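Local atomic coordinates of ACP (Streptomyces sp. MSC090213JE08, PDB entry 6KXF), a protein that probably carries the growing acyl chain on a phosphopantetheine arm to the ketosynthase/chain length factor in the type II polyketide synthase that makes ishigamide. Residues Y55-I59 with T77-W83. Numbering follows the deposited sequence.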
loop_
_atom_site.group_PDB
_atom_site.type_symbol
_atom_site.label_atom_id
_atom_site.label_comp_id
_atom_site.label_asym_id
_atom_site.label_seq_id
_atom_site.Cartn_x
_atom_site.Cartn_y
_atom_site.Cartn_z
ATOM N N TYR C 55 -30.056 -16.260 7.862
ATOM C CA TYR C 55 -31.092 -16.381 8.868
ATOM C C TYR C 55 -31.230 -15.106 9.717
ATOM O O TYR C 55 -31.960 -15.114 10.704
ATOM C CB TYR C 55 -30.786 -17.631 9.700
ATOM C CG TYR C 55 -30.814 -18.904 8.891
ATOM C CD1 TYR C 55 -31.943 -19.258 8.162
ATOM C CD2 TYR C 55 -29.722 -19.756 8.842
ATOM C CE1 TYR C 55 -31.993 -20.429 7.419
ATOM C CE2 TYR C 55 -29.750 -20.927 8.098
ATOM C CZ TYR C 55 -30.889 -21.266 7.379
ATOM O OH TYR C 55 -30.929 -22.415 6.635
ATOM N N SER C 56 -30.563 -14.012 9.335
ATOM C CA SER C 56 -30.476 -12.796 10.172
ATOM C C SER C 56 -30.178 -13.152 11.634
ATOM O O SER C 56 -30.797 -12.619 12.526
ATOM C CB SER C 56 -31.741 -11.967 10.117
ATOM O OG SER C 56 -32.022 -11.507 8.805
ATOM N N ILE C 57 -29.251 -14.072 11.884
ATOM C CA ILE C 57 -28.875 -14.408 13.266
ATOM C C ILE C 57 -27.460 -13.893 13.547
ATOM O O ILE C 57 -26.728 -13.451 12.636
ATOM C CB ILE C 57 -28.967 -15.923 13.548
ATOM C CG1 ILE C 57 -28.103 -16.739 12.585
ATOM C CG2 ILE C 57 -30.415 -16.392 13.552
ATOM C CD1 ILE C 57 -27.764 -18.116 13.103
ATOM N N VAL C 58 -27.086 -13.970 14.828
ATOM C CA VAL C 58 -25.733 -13.712 15.265
ATOM C C VAL C 58 -25.191 -15.005 15.856
ATOM O O VAL C 58 -25.777 -15.532 16.801
ATOM C CB VAL C 58 -25.670 -12.570 16.298
ATOM C CG1 VAL C 58 -24.246 -12.347 16.791
ATOM C CG2 VAL C 58 -26.268 -11.286 15.743
ATOM N N ILE C 59 -24.077 -15.484 15.290
ATOM C CA ILE C 59 -23.315 -16.587 15.839
ATOM C C ILE C 59 -22.038 -16.017 16.462
ATOM O O ILE C 59 -21.308 -15.249 15.821
ATOM C CB ILE C 59 -22.995 -17.636 14.762
ATOM C CG1 ILE C 59 -24.245 -18.094 14.003
ATOM C CG2 ILE C 59 -22.250 -18.806 15.383
ATOM C CD1 ILE C 59 -23.952 -18.881 12.739
ATOM N N THR C 77 -25.821 -23.278 14.547
ATOM C CA THR C 77 -26.786 -22.450 13.807
ATOM C C THR C 77 -28.114 -22.400 14.580
ATOM O O THR C 77 -28.598 -21.322 14.934
ATOM C CB THR C 77 -26.980 -22.944 12.371
ATOM O OG1 THR C 77 -25.686 -23.088 11.786
ATOM C CG2 THR C 77 -27.838 -22.024 11.528
ATOM N N ALA C 78 -28.679 -23.585 14.853
ATOM C CA ALA C 78 -29.997 -23.733 15.490
ATOM C C ALA C 78 -29.992 -23.096 16.886
ATOM O O ALA C 78 -30.904 -22.328 17.207
ATOM C CB ALA C 78 -30.381 -25.193 15.539
ATOM N N ALA C 79 -28.968 -23.402 17.698
ATOM C CA ALA C 79 -28.794 -22.770 19.015
ATOM C C ALA C 79 -28.945 -21.244 18.891
ATOM O O ALA C 79 -29.908 -20.661 19.392
ATOM C CB ALA C 79 -27.455 -23.147 19.613
ATOM N N ALA C 80 -28.020 -20.606 18.167
ATOM C CA ALA C 80 -27.987 -19.136 18.048
ATOM C C ALA C 80 -29.292 -18.602 17.441
ATOM O O ALA C 80 -29.651 -17.438 17.647
ATOM C CB ALA C 80 -26.796 -18.716 17.221
ATOM N N ALA C 81 -29.991 -19.445 16.676
ATOM C CA ALA C 81 -31.208 -19.040 15.957
ATOM C C ALA C 81 -32.464 -19.137 16.839
ATOM O O ALA C 81 -33.505 -18.623 16.445
ATOM C CB ALA C 81 -31.358 -19.882 14.710
ATOM N N GLY C 82 -32.372 -19.815 17.993
ATOM C CA GLY C 82 -33.539 -20.178 18.820
ATOM C C GLY C 82 -34.498 -21.112 18.089
ATOM O O GLY C 82 -35.718 -20.896 18.113
ATOM N N TRP C 83 -33.940 -22.135 17.416
ATOM C CA TRP C 83 -34.706 -23.238 16.791
ATOM C C TRP C 83 -34.887 -24.368 17.819
ATOM O O TRP C 83 -35.811 -25.175 17.704
ATOM C CB TRP C 83 -34.027 -23.776 15.514
ATOM C CG TRP C 83 -33.951 -22.837 14.345
ATOM C CD1 TRP C 83 -34.685 -21.704 14.142
ATOM C CD2 TRP C 83 -33.109 -22.979 13.181
ATOM N NE1 TRP C 83 -34.347 -21.121 12.947
ATOM C CE2 TRP C 83 -33.377 -21.875 12.337
ATOM C CE3 TRP C 83 -32.144 -23.909 12.773
ATOM C CZ2 TRP C 83 -32.717 -21.688 11.118
ATOM C CZ3 TRP C 83 -31.496 -23.726 11.567
ATOM C CH2 TRP C 83 -31.775 -22.625 10.753
HETATM O O HOH W 1 -28.955 -14.552 16.897
#
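The loop that leaves helix 41-55 runs past the C-terminal end of helix 72-81, with Ile57 CA 5.8 Å from Ala81 CA. Both helices end in a Schellman motif, at Ser56 and at Gly82. Past Gly82, Trp83 turns its indole back toward Tyr55. The two rings form a T-shaped stack with planes at 82°. The Trp83 edge points at the Tyr55 face, and CH2 stands over the ring centre, 3.7 Å from Tyr55 CZ. Thr77 CG2 meets the same tyrosine ring obliquely. Replacing Tyr55 by alanine would remove the face under the indole edge and probably leave a gap beside Thr77 CG2, with Trp83 less firmly placed. With chi1 at 57° and the chain extended beyond it, Ile57 CD1 comes within van der Waals distance of Thr77 O, 3.8 Å away, while CG2 rests 3.7 Å from Ala81 CA. Ala80 CB packs on Ile59 CG1 at 4.2 Å. One water accepts from Val58 N at 2.8 Å and donates to Ala80 O at 3.1 Å, so it bridges the two backbones. Ile59 and Thr77 reach inward to Leu51, and Tyr55 lies against helix 8-20. The arrangement closes one end of the helical bundle typical of acyl carrier proteins.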